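Local coordinates for ribosomal protein s2-related protein (Deinococcus radiodurans, PDB 2JH3) that binds a [4Fe-4S] cluster and may act as a sirohydrochlorin ferrochelatase, at residues D124-Q129 and V210-H215; L145-A150 and T159-L164; V297-T300 and L305-L308; E328-L333 and A357-A362. All coordinates share one frame; numbering follows the deposited sequence.

Contact 1: residues D124-Q129 and V210-H215; sequences DAIAAQ and VPFLTH
I126 of helix 122-133 and V210 of strand 207-211 mark the closest approach of the two backbones, 6.9 Å from I126 CA to V210 CA, and with no hydrogen bond crossing between them the helix rests on the strand through side chains. Both branches of I126 are used. Its CG1 stands anti to the carbonyl carbon (chi1 -71°), which sends CD1 along to F212, where it ends 4.0 Å from F212 CD1 and almost as near CE1, meeting that side of the ring obliquely. The other branch, CG2, is a looser neighbour of V210, 4.4 Å from V210 CG1. One turn further on, Q129 lays its aliphatic stem across the fork of the valine: Q129 CG is 4.0 Å from V210 CG1 and about as close to CG2. The chain of Q129 then bends at chi2 (51°), turning the amide away from the valine; a residue with an apolar stem and a polar end suits this partly exposed border. Beta-branched V210 suits a strand and presents two methyls to the helix. The strand belongs to the five-stranded parallel sheet of the second CbiX-like unit, an alpha/beta layer of the chelatase type. On this face I126 also meets L164 of helix 155-167, and D124 forms a salt bridge with R167 at the C-terminal end of that helix. F212 sits at the centre of an inverse gamma turn, closed by a weak bond from L213 N to P211 O, and its ring is also touched by L157 and L74.

Contact 2: residues L145-A150 and T159-L164; sequences LLLLAA and THAQAL
L147 and A161 bring together the first strand and the helix of a beta-alpha-beta unit made of strand 144-149, helix 155-167 and strand 172-177. The helix runs back over the sheet, its segment axis 10.4 Å from that of the strand and antiparallel to it at 173°. The close packing is entirely aliphatic and buried. L147 CD1 lies 3.9 Å from A161 CB and nearly as near the CA, so the small alanine lets the leucine reach the helix backbone. L164, one turn later, fills the neighbouring place and crosses L145 at about a right angle. V173 of strand 172-177 touches L145, L147 and A161 and so extends the same apolar layer. H160, though buried, starts toward the strand, and its ring leads off to a weak bond with the H119 carbonyl.

The outer side of the helix is different in kind. T159 and Q162 are exposed, as suits polar residues there, and Q162 OE1 accepts a hydrogen bond from R165 NH1. L146 and L148 alternate onto the far face of the sheet, against W198 and L195 respectively. With L145 CG anti to its own N (chi1 -154°), the methyl L145 CD1 stops 3.9 Å from L164 CD1.

Contact 3: residues V297-T300 and L305-L308; sequences VLLT and LFEL
T300 and E307 form a hydrogen-bonded pair in the antiparallel hairpin of strands 297-302 and 305-310, within the stabilising domain. L305, first in the second segment, turns its side chain off toward V358 of the next strand. F306 follows, packing through its CB, 4.1 Å from L299 CD1, while its ring also meets A288 and L364 of the helices covering this face. At E307 the backbones join: E307 N gives a nearly straight bond of 2.8 Å to T300 O, and T300 N returns one of 2.9 Å to E307 O. The glutamate side chain lies on the same face as T300. A water sits between them, hydrogen-bonded to E307 OE2 (2.7 Å), to L298 O and to T300 OG1; a hydroxyl and a carboxylate suit this water-bridged spot. The other carboxylate oxygen, E307 OE1, makes salt bridges with R309 and R356, holding the buried charge.

L308 ends the walk in a non-hydrogen-bonded pair with L299. L308 CA lies 3.3 Å from L298 O in a CA-H...O contact, and V297 CG1 rests against L308 CB. The two leucines lie side by side, pointing the same way, with L299 CD1 just 3.6 Å from L308 CD1.

Contact 4: residues E328-L333 and A357-A362; sequences EGLRDL and AVLSPA
L330 faces A357 with both its methyls, a fork on the helix set over a single methyl on the strand. L330 CG, anti to the backbone N (chi1 175°), carries both methyls to the alanine, and A357 CB is then 4.0 Å from L330 CD2 and nearly as close to CD1. The small alanine leaves the room: the two backbones come within 6.3 Å, from L330 CA to A357 CA. L359, two residues on and on the same face of the strand, approaches more loosely, its CD1 4.4 Å from L330 CD2. W355, from the same strand, also touches L330, so three alternate residues meet the leucine.

R331, D332 and E328 carry the charges of this helix. R331 NH1 and the D332 carboxylate form a salt bridge, 2.7 Å from NH1 to D332 OD1; the oxygen lies in the guanidinium plane and is met on its syn side, but 31° out of the carboxylate plane. E328 CA lies over one face of that guanidinium, offset toward its rim. E328 itself reaches R31 of helix 18-35 by a salt bridge, tying this helix to the first CbiX-like unit. Beyond the strand, S360 is the N-cap of helix 361-371, its OG accepting a bond from D363 N.

A helix lying by its aliphatic side on a strand that runs parallel to the preceding one, here 322-324 and 355-359, is the packing of a beta-alpha-beta unit.

The four contacts fall into two pairs. Contacts 1 and 2 share the parallel sheet of the second CbiX-like unit, their centres 9 Å apart: V210 N and F212 N probably bond to L146 O and L148 O, and I126 CG2 packs 3.5 Å from L147 CD2. Contacts 3 and 4, 10 Å apart between centres, share the mixed sheet of the stabilising domain, where L308 N probably bonds to A357 O and F306 N to L359 O. The pairs do not touch; the nearest atoms of contacts 1 and 4 are about 14 Å apart. All four lie away from the [4Fe-4S] cluster held by C422, C425, C450 and C454.

Contact 1: residues D124-Q129 and V210-H215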
loop_
_atom_site.group_PDB
_atom_site.type_symbol
_atom_site.label_atom_id
_atom_site.label_comp_id
_atom_site.label_asym_id
_atom_site.label_seq_id
_atom_site.Cartn_x
_atom_site.Cartn_y
_atom_site.Cartn_z
ATOM N N ASP A 124 32.397 -12.570 -29.104
ATOM C CA ASP A 124 33.427 -12.736 -28.067
ATOM C C ASP A 124 32.888 -12.966 -26.694
ATOM O O ASP A 124 33.453 -13.765 -25.899
ATOM C CB ASP A 124 34.269 -11.453 -27.959
ATOM C CG ASP A 124 34.926 -11.079 -29.254
ATOM O OD1 ASP A 124 35.735 -11.888 -29.753
ATOM O OD2 ASP A 124 34.622 -9.994 -29.810
ATOM N N ALA A 125 31.835 -12.212 -26.348
ATOM C CA ALA A 125 31.177 -12.382 -25.049
ATOM C C ALA A 125 30.506 -13.780 -24.945
ATOM O O ALA A 125 30.563 -14.414 -23.931
ATOM C CB ALA A 125 30.151 -11.235 -24.806
ATOM N N ILE A 126 29.858 -14.209 -26.021
ATOM C CA ILE A 126 29.256 -15.544 -26.110
ATOM C C ILE A 126 30.324 -16.655 -25.948
ATOM O O ILE A 126 30.201 -17.479 -25.051
ATOM C CB ILE A 126 28.576 -15.738 -27.476
ATOM C CG1 ILE A 126 27.305 -14.882 -27.580
ATOM C CG2 ILE A 126 28.300 -17.282 -27.735
ATOM C CD1 ILE A 126 26.758 -14.727 -29.028
ATOM N N ALA A 127 31.373 -16.622 -26.778
ATOM C CA ALA A 127 32.561 -17.513 -26.603
ATOM C C ALA A 127 33.136 -17.503 -25.205
ATOM O O ALA A 127 33.454 -18.564 -24.610
ATOM C CB ALA A 127 33.625 -17.235 -27.658
ATOM N N ALA A 128 33.216 -16.343 -24.595
ATOM C CA ALA A 128 33.824 -16.315 -23.274
ATOM C C ALA A 128 32.975 -17.014 -22.248
ATOM O O ALA A 128 33.485 -17.775 -21.418
ATOM C CB ALA A 128 34.083 -14.923 -22.858
ATOM N N GLN A 129 31.677 -16.740 -22.273
ATOM C CA GLN A 129 30.716 -17.420 -21.408
ATOM C C GLN A 129 30.774 -18.944 -21.685
ATOM O O GLN A 129 30.722 -19.743 -20.753
ATOM C CB GLN A 129 29.328 -16.829 -21.658
ATOM C CG GLN A 129 28.173 -17.373 -20.885
ATOM C CD GLN A 129 28.401 -17.412 -19.400
ATOM O OE1 GLN A 129 27.825 -16.646 -18.667
ATOM N NE2 GLN A 129 29.226 -18.347 -18.944
ATOM N N VAL A 210 24.616 -21.604 -24.300
ATOM C CA VAL A 210 24.637 -20.185 -23.904
ATOM C C VAL A 210 23.324 -19.480 -24.317
ATOM O O VAL A 210 23.053 -19.229 -25.492
ATOM C CB VAL A 210 25.920 -19.443 -24.402
ATOM C CG1 VAL A 210 25.882 -17.877 -24.082
ATOM C CG2 VAL A 210 27.135 -20.070 -23.757
ATOM N N PRO A 211 22.521 -19.154 -23.323
ATOM C CA PRO A 211 21.389 -18.287 -23.485
ATOM C C PRO A 211 21.748 -16.864 -23.909
ATOM O O PRO A 211 22.501 -16.150 -23.176
ATOM C CB PRO A 211 20.733 -18.297 -22.093
ATOM C CG PRO A 211 21.283 -19.545 -21.428
ATOM C CD PRO A 211 22.673 -19.569 -21.916
ATOM N N PHE A 212 21.276 -16.477 -25.097
ATOM C CA PHE A 212 21.483 -15.083 -25.635
ATOM C C PHE A 212 20.399 -14.175 -25.042
ATOM O O PHE A 212 19.527 -13.721 -25.736
ATOM C CB PHE A 212 21.389 -15.062 -27.144
ATOM C CG PHE A 212 21.846 -13.775 -27.765
ATOM C CD1 PHE A 212 23.180 -13.397 -27.682
ATOM C CD2 PHE A 212 20.979 -12.997 -28.547
ATOM C CE1 PHE A 212 23.650 -12.231 -28.307
ATOM C CE2 PHE A 212 21.455 -11.845 -29.152
ATOM C CZ PHE A 212 22.805 -11.478 -29.031
ATOM N N LEU A 213 20.469 -14.002 -23.730
ATOM C CA LEU A 213 19.474 -13.299 -22.913
ATOM C C LEU A 213 20.200 -12.341 -21.965
ATOM O O LEU A 213 21.304 -12.640 -21.479
ATOM C CB LEU A 213 18.741 -14.344 -22.023
ATOM C CG LEU A 213 17.506 -15.100 -22.486
ATOM C CD1 LEU A 213 17.113 -14.884 -23.888
ATOM C CD2 LEU A 213 17.658 -16.563 -22.134
ATOM N N THR A 214 19.565 -11.207 -21.642
ATOM C CA THR A 214 20.125 -10.356 -20.593
ATOM C C THR A 214 20.011 -11.045 -19.265
ATOM O O THR A 214 20.897 -10.919 -18.416
ATOM C CB THR A 214 19.406 -8.989 -20.475
ATOM O OG1 THR A 214 18.003 -9.207 -20.372
ATOM C CG2 THR A 214 19.703 -8.112 -21.673
ATOM N N HIS A 215 18.906 -11.750 -19.070
ATOM C CA HIS A 215 18.627 -12.417 -17.794
ATOM C C HIS A 215 17.754 -13.613 -18.030
ATOM O O HIS A 215 17.251 -13.841 -19.132
ATOM C CB HIS A 215 17.886 -11.477 -16.819
ATOM C CG HIS A 215 16.617 -10.957 -17.392
ATOM N ND1 HIS A 215 16.599 -10.086 -18.471
ATOM C CD2 HIS A 215 15.335 -11.245 -17.115
ATOM C CE1 HIS A 215 15.347 -9.831 -18.800
ATOM N NE2 HIS A 215 14.561 -10.532 -17.999
#

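Contact 2: residues L145-A150 and T159-L164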
loop_
_atom_site.group_PDB
_atom_site.type_symbol
_atom_site.label_atom_id
_atom_site.label_comp_id
_atom_site.label_asym_id
_atom_site.label_seq_id
_atom_site.Cartn_x
_atom_site.Cartn_y
_atom_site.Cartn_z
ATOM N N LEU A 145 28.440 -25.653 -29.673
ATOM C CA LEU A 145 28.025 -24.400 -29.028
ATOM C C LEU A 145 26.583 -24.219 -29.388
ATOM O O LEU A 145 26.269 -24.080 -30.541
ATOM C CB LEU A 145 28.767 -23.204 -29.636
ATOM C CG LEU A 145 28.947 -21.966 -28.727
ATOM C CD1 LEU A 145 29.075 -20.750 -29.530
ATOM C CD2 LEU A 145 27.945 -21.829 -27.602
ATOM N N LEU A 146 25.711 -24.239 -28.403
ATOM C CA LEU A 146 24.303 -24.000 -28.660
ATOM C C LEU A 146 23.925 -22.618 -28.105
ATOM O O LEU A 146 24.213 -22.324 -26.968
ATOM C CB LEU A 146 23.469 -25.072 -27.938
ATOM C CG LEU A 146 23.059 -26.380 -28.626
ATOM C CD1 LEU A 146 23.802 -26.709 -29.841
ATOM C CD2 LEU A 146 23.101 -27.504 -27.581
ATOM N N LEU A 147 23.205 -21.838 -28.907
ATOM C CA LEU A 147 22.805 -20.470 -28.558
ATOM C C LEU A 147 21.279 -20.438 -28.450
ATOM O O LEU A 147 20.592 -20.644 -29.441
ATOM C CB LEU A 147 23.262 -19.483 -29.644
ATOM C CG LEU A 147 24.777 -19.513 -29.944
ATOM C CD1 LEU A 147 25.144 -18.548 -31.036
ATOM C CD2 LEU A 147 25.574 -19.248 -28.718
ATOM N N LEU A 148 20.766 -20.154 -27.253
ATOM C CA LEU A 148 19.322 -20.077 -27.019
ATOM C C LEU A 148 18.722 -18.669 -27.307
ATOM O O LEU A 148 19.119 -17.722 -26.697
ATOM C CB LEU A 148 19.061 -20.464 -25.581
ATOM C CG LEU A 148 17.618 -20.555 -25.130
ATOM C CD1 LEU A 148 16.874 -21.686 -25.863
ATOM C CD2 LEU A 148 17.607 -20.741 -23.651
ATOM N N ALA A 149 17.829 -18.555 -28.287
ATOM C CA ALA A 149 16.996 -17.357 -28.479
ATOM C C ALA A 149 15.623 -17.445 -27.830
ATOM O O ALA A 149 15.003 -18.520 -27.773
ATOM C CB ALA A 149 16.810 -17.088 -29.902
ATOM N N ALA A 150 15.111 -16.283 -27.417
ATOM C CA ALA A 150 13.825 -16.193 -26.712
ATOM C C ALA A 150 12.658 -16.488 -27.613
ATOM O O ALA A 150 11.682 -17.126 -27.202
ATOM C CB ALA A 150 13.663 -14.778 -26.101
ATOM N N THR A 159 23.516 -13.727 -37.099
ATOM C CA THR A 159 24.787 -13.118 -37.570
ATOM C C THR A 159 25.963 -13.544 -36.704
ATOM O O THR A 159 26.951 -14.064 -37.202
ATOM C CB THR A 159 24.598 -11.626 -37.696
ATOM O OG1 THR A 159 23.623 -11.412 -38.725
ATOM C CG2 THR A 159 25.886 -10.918 -38.043
ATOM N N HIS A 160 25.822 -13.451 -35.390
ATOM C CA HIS A 160 26.864 -13.911 -34.491
ATOM C C HIS A 160 27.168 -15.415 -34.566
ATOM O O HIS A 160 28.332 -15.820 -34.382
ATOM C CB HIS A 160 26.493 -13.583 -33.054
ATOM C CG HIS A 160 26.299 -12.120 -32.844
ATOM N ND1 HIS A 160 25.184 -11.583 -32.220
ATOM C CD2 HIS A 160 27.010 -11.076 -33.316
ATOM C CE1 HIS A 160 25.261 -10.259 -32.276
ATOM N NE2 HIS A 160 26.357 -9.928 -32.936
ATOM N N ALA A 161 26.107 -16.221 -34.704
ATOM C CA ALA A 161 26.276 -17.695 -34.794
ATOM C C ALA A 161 27.216 -17.995 -35.978
ATOM O O ALA A 161 28.176 -18.758 -35.830
ATOM C CB ALA A 161 24.930 -18.368 -34.926
ATOM N N GLN A 162 27.043 -17.270 -37.081
ATOM C CA GLN A 162 27.936 -17.478 -38.247
ATOM C C GLN A 162 29.388 -17.000 -38.042
ATOM O O GLN A 162 30.320 -17.699 -38.429
ATOM C CB GLN A 162 27.329 -16.924 -39.515
ATOM C CG GLN A 162 28.223 -17.130 -40.772
ATOM C CD GLN A 162 28.480 -18.613 -41.164
ATOM O OE1 GLN A 162 27.787 -19.534 -40.731
ATOM N NE2 GLN A 162 29.465 -18.816 -42.028
ATOM N N ALA A 163 29.605 -15.861 -37.373
ATOM C CA ALA A 163 30.954 -15.467 -37.041
ATOM C C ALA A 163 31.648 -16.478 -36.137
ATOM O O ALA A 163 32.885 -16.607 -36.143
ATOM C CB ALA A 163 30.944 -14.107 -36.349
ATOM N N LEU A 164 30.900 -17.151 -35.275
ATOM C CA LEU A 164 31.558 -18.031 -34.327
ATOM C C LEU A 164 31.940 -19.348 -35.008
ATOM O O LEU A 164 32.890 -20.027 -34.559
ATOM C CB LEU A 164 30.682 -18.278 -33.113
ATOM C CG LEU A 164 30.557 -17.131 -32.094
ATOM C CD1 LEU A 164 29.231 -17.313 -31.337
ATOM C CD2 LEU A 164 31.761 -17.052 -31.157
#

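Contact 3: residues V297-T300 and L305-L308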
loop_
_atom_site.group_PDB
_atom_site.type_symbol
_atom_site.label_atom_id
_atom_site.label_comp_id
_atom_site.label_asym_id
_atom_site.label_seq_id
_atom_site.Cartn_x
_atom_site.Cartn_y
_atom_site.Cartn_z
ATOM N N VAL A 297 12.828 9.801 3.342
ATOM C CA VAL A 297 14.241 9.776 3.695
ATOM C C VAL A 297 14.713 10.993 4.460
ATOM O O VAL A 297 14.352 12.134 4.151
ATOM C CB VAL A 297 15.128 9.549 2.429
ATOM C CG1 VAL A 297 16.635 9.617 2.702
ATOM C CG2 VAL A 297 14.823 8.189 1.934
ATOM N N LEU A 298 15.496 10.709 5.501
ATOM C CA LEU A 298 16.120 11.679 6.376
ATOM C C LEU A 298 17.593 11.813 5.937
ATOM O O LEU A 298 18.306 10.816 5.859
ATOM C CB LEU A 298 16.053 11.243 7.849
ATOM C CG LEU A 298 16.638 12.237 8.872
ATOM C CD1 LEU A 298 15.969 13.501 8.848
ATOM C CD2 LEU A 298 16.571 11.667 10.261
ATOM N N LEU A 299 18.002 13.030 5.569
ATOM C CA LEU A 299 19.357 13.321 5.083
ATOM C C LEU A 299 20.054 14.212 6.154
ATOM O O LEU A 299 19.546 15.287 6.465
ATOM C CB LEU A 299 19.224 13.994 3.721
ATOM C CG LEU A 299 20.468 14.382 2.918
ATOM C CD1 LEU A 299 21.553 13.236 2.852
ATOM C CD2 LEU A 299 20.080 14.860 1.534
ATOM N N THR A 300 21.168 13.713 6.751
ATOM C CA THR A 300 21.828 14.299 7.925
ATOM C C THR A 300 23.318 14.521 7.535
ATOM O O THR A 300 23.938 13.623 6.980
ATOM C CB THR A 300 21.795 13.346 9.097
ATOM O OG1 THR A 300 20.453 12.893 9.295
ATOM C CG2 THR A 300 22.192 14.029 10.373
ATOM N N LEU A 305 30.787 13.526 5.626
ATOM C CA LEU A 305 29.995 12.687 4.760
ATOM C C LEU A 305 28.495 13.043 5.037
ATOM O O LEU A 305 28.184 14.000 5.736
ATOM C CB LEU A 305 30.231 11.207 5.103
ATOM C CG LEU A 305 31.723 10.873 5.204
ATOM C CD1 LEU A 305 31.888 9.561 5.756
ATOM C CD2 LEU A 305 32.405 10.994 3.864
ATOM N N PHE A 306 27.625 12.206 4.488
ATOM C CA PHE A 306 26.207 12.364 4.696
ATOM C C PHE A 306 25.634 11.058 5.144
ATOM O O PHE A 306 26.059 9.991 4.641
ATOM C CB PHE A 306 25.561 12.861 3.408
ATOM C CG PHE A 306 25.968 14.210 3.069
ATOM C CD1 PHE A 306 25.357 15.332 3.706
ATOM C CD2 PHE A 306 26.982 14.405 2.155
ATOM C CE1 PHE A 306 25.812 16.612 3.399
ATOM C CE2 PHE A 306 27.441 15.708 1.869
ATOM C CZ PHE A 306 26.847 16.778 2.480
ATOM N N GLU A 307 24.644 11.113 6.016
ATOM C CA GLU A 307 23.895 9.865 6.373
ATOM C C GLU A 307 22.462 9.942 5.834
ATOM O O GLU A 307 21.796 10.987 5.924
ATOM C CB GLU A 307 23.845 9.648 7.876
ATOM C CG GLU A 307 23.302 8.211 8.218
ATOM C CD GLU A 307 22.471 8.063 9.514
ATOM O OE1 GLU A 307 22.873 7.258 10.396
ATOM O OE2 GLU A 307 21.430 8.722 9.653
ATOM N N LEU A 308 22.006 8.875 5.196
ATOM C CA LEU A 308 20.587 8.714 4.845
ATOM C C LEU A 308 19.963 7.523 5.604
ATOM O O LEU A 308 20.615 6.477 5.864
ATOM C CB LEU A 308 20.478 8.515 3.349
ATOM C CG LEU A 308 20.930 9.636 2.382
ATOM C CD1 LEU A 308 22.492 9.764 2.293
ATOM C CD2 LEU A 308 20.514 9.394 1.094
HETATM O O HOH W 1 19.886 10.612 8.528
#

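Contact 4: residues E328-L333 and A357-A362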
loop_
_atom_site.group_PDB
_atom_site.type_symbol
_atom_site.label_atom_id
_atom_site.label_comp_id
_atom_site.label_asym_id
_atom_site.label_seq_id
_atom_site.Cartn_x
_atom_site.Cartn_y
_atom_site.Cartn_z
ATOM N N GLU A 328 25.074 2.232 -5.102
ATOM C CA GLU A 328 24.517 0.995 -5.620
ATOM C C GLU A 328 23.993 0.087 -4.508
ATOM O O GLU A 328 22.979 -0.643 -4.697
ATOM C CB GLU A 328 25.574 0.241 -6.469
ATOM C CG GLU A 328 26.023 0.911 -7.782
ATOM C CD GLU A 328 27.143 1.995 -7.642
ATOM O OE1 GLU A 328 27.550 2.311 -6.510
ATOM O OE2 GLU A 328 27.658 2.494 -8.688
ATOM N N GLY A 329 24.681 0.044 -3.391
ATOM C CA GLY A 329 24.181 -0.646 -2.212
ATOM C C GLY A 329 22.860 -0.110 -1.669
ATOM O O GLY A 329 21.971 -0.872 -1.245
ATOM N N LEU A 330 22.798 1.209 -1.568
ATOM C CA LEU A 330 21.560 1.906 -1.195
ATOM C C LEU A 330 20.414 1.569 -2.135
ATOM O O LEU A 330 19.309 1.293 -1.665
ATOM C CB LEU A 330 21.804 3.396 -1.224
ATOM C CG LEU A 330 20.636 4.371 -0.996
ATOM C CD1 LEU A 330 19.924 4.009 0.273
ATOM C CD2 LEU A 330 21.125 5.765 -0.915
ATOM N N ARG A 331 20.671 1.622 -3.442
ATOM C CA ARG A 331 19.729 1.232 -4.499
ATOM C C ARG A 331 19.186 -0.226 -4.360
ATOM O O ARG A 331 17.953 -0.481 -4.283
ATOM C CB ARG A 331 20.350 1.524 -5.884
ATOM C CG ARG A 331 19.471 1.068 -7.077
ATOM C CD ARG A 331 19.956 -0.283 -7.662
ATOM N NE ARG A 331 21.079 0.010 -8.594
ATOM C CZ ARG A 331 22.267 -0.567 -8.605
ATOM N NH1 ARG A 331 22.592 -1.570 -7.828
ATOM N NH2 ARG A 331 23.146 -0.152 -9.462
ATOM N N ASP A 332 20.110 -1.158 -4.140
ATOM C CA ASP A 332 19.730 -2.550 -3.881
ATOM C C ASP A 332 18.863 -2.675 -2.608
ATOM O O ASP A 332 17.901 -3.402 -2.581
ATOM C CB ASP A 332 20.976 -3.404 -3.613
ATOM C CG ASP A 332 21.900 -3.566 -4.816
ATOM O OD1 ASP A 332 21.585 -3.109 -5.916
ATOM O OD2 ASP A 332 22.962 -4.202 -4.639
ATOM N N LEU A 333 19.216 -2.001 -1.526
ATOM C CA LEU A 333 18.474 -2.157 -0.306
ATOM C C LEU A 333 17.055 -1.534 -0.329
ATOM O O LEU A 333 16.161 -1.940 0.453
ATOM C CB LEU A 333 19.238 -1.611 0.890
ATOM C CG LEU A 333 19.773 -2.570 1.975
ATOM C CD1 LEU A 333 20.283 -3.941 1.442
ATOM C CD2 LEU A 333 20.863 -1.828 2.814
ATOM N N ALA A 357 22.586 4.709 4.910
ATOM C CA ALA A 357 23.621 4.863 3.935
ATOM C C ALA A 357 24.543 5.941 4.391
ATOM O O ALA A 357 24.079 7.040 4.742
ATOM C CB ALA A 357 23.064 5.223 2.561
ATOM N N VAL A 358 25.854 5.692 4.332
ATOM C CA VAL A 358 26.830 6.754 4.611
ATOM C C VAL A 358 27.593 7.042 3.350
ATOM O O VAL A 358 28.293 6.181 2.843
ATOM C CB VAL A 358 27.730 6.374 5.781
ATOM C CG1 VAL A 358 28.872 7.405 5.977
ATOM C CG2 VAL A 358 26.940 6.305 7.050
ATOM N N LEU A 359 27.378 8.233 2.769
ATOM C CA LEU A 359 27.914 8.616 1.456
ATOM C C LEU A 359 28.842 9.851 1.523
ATOM O O LEU A 359 28.629 10.758 2.282
ATOM C CB LEU A 359 26.782 8.959 0.446
ATOM C CG LEU A 359 25.788 7.851 0.149
ATOM C CD1 LEU A 359 24.757 8.234 -0.877
ATOM C CD2 LEU A 359 26.444 6.518 -0.255
ATOM N N SER A 360 29.916 9.791 0.741
ATOM C CA SER A 360 30.769 10.899 0.549
ATOM C C SER A 360 30.027 11.952 -0.265
ATOM O O SER A 360 29.043 11.634 -0.953
ATOM C CB SER A 360 31.972 10.387 -0.230
ATOM O OG SER A 360 31.597 10.110 -1.556
ATOM N N PRO A 361 30.473 13.203 -0.188
ATOM C CA PRO A 361 29.874 14.160 -1.069
ATOM C C PRO A 361 29.888 13.842 -2.549
ATOM O O PRO A 361 28.933 14.244 -3.271
ATOM C CB PRO A 361 30.719 15.451 -0.811
ATOM C CG PRO A 361 31.064 15.318 0.595
ATOM C CD PRO A 361 31.385 13.856 0.783
ATOM N N ALA A 362 30.935 13.176 -3.027
ATOM C CA ALA A 362 31.032 12.861 -4.414
ATOM C C ALA A 362 29.970 11.846 -4.791
ATOM O O ALA A 362 29.600 11.793 -5.909
ATOM C CB ALA A 362 32.439 12.266 -4.771
#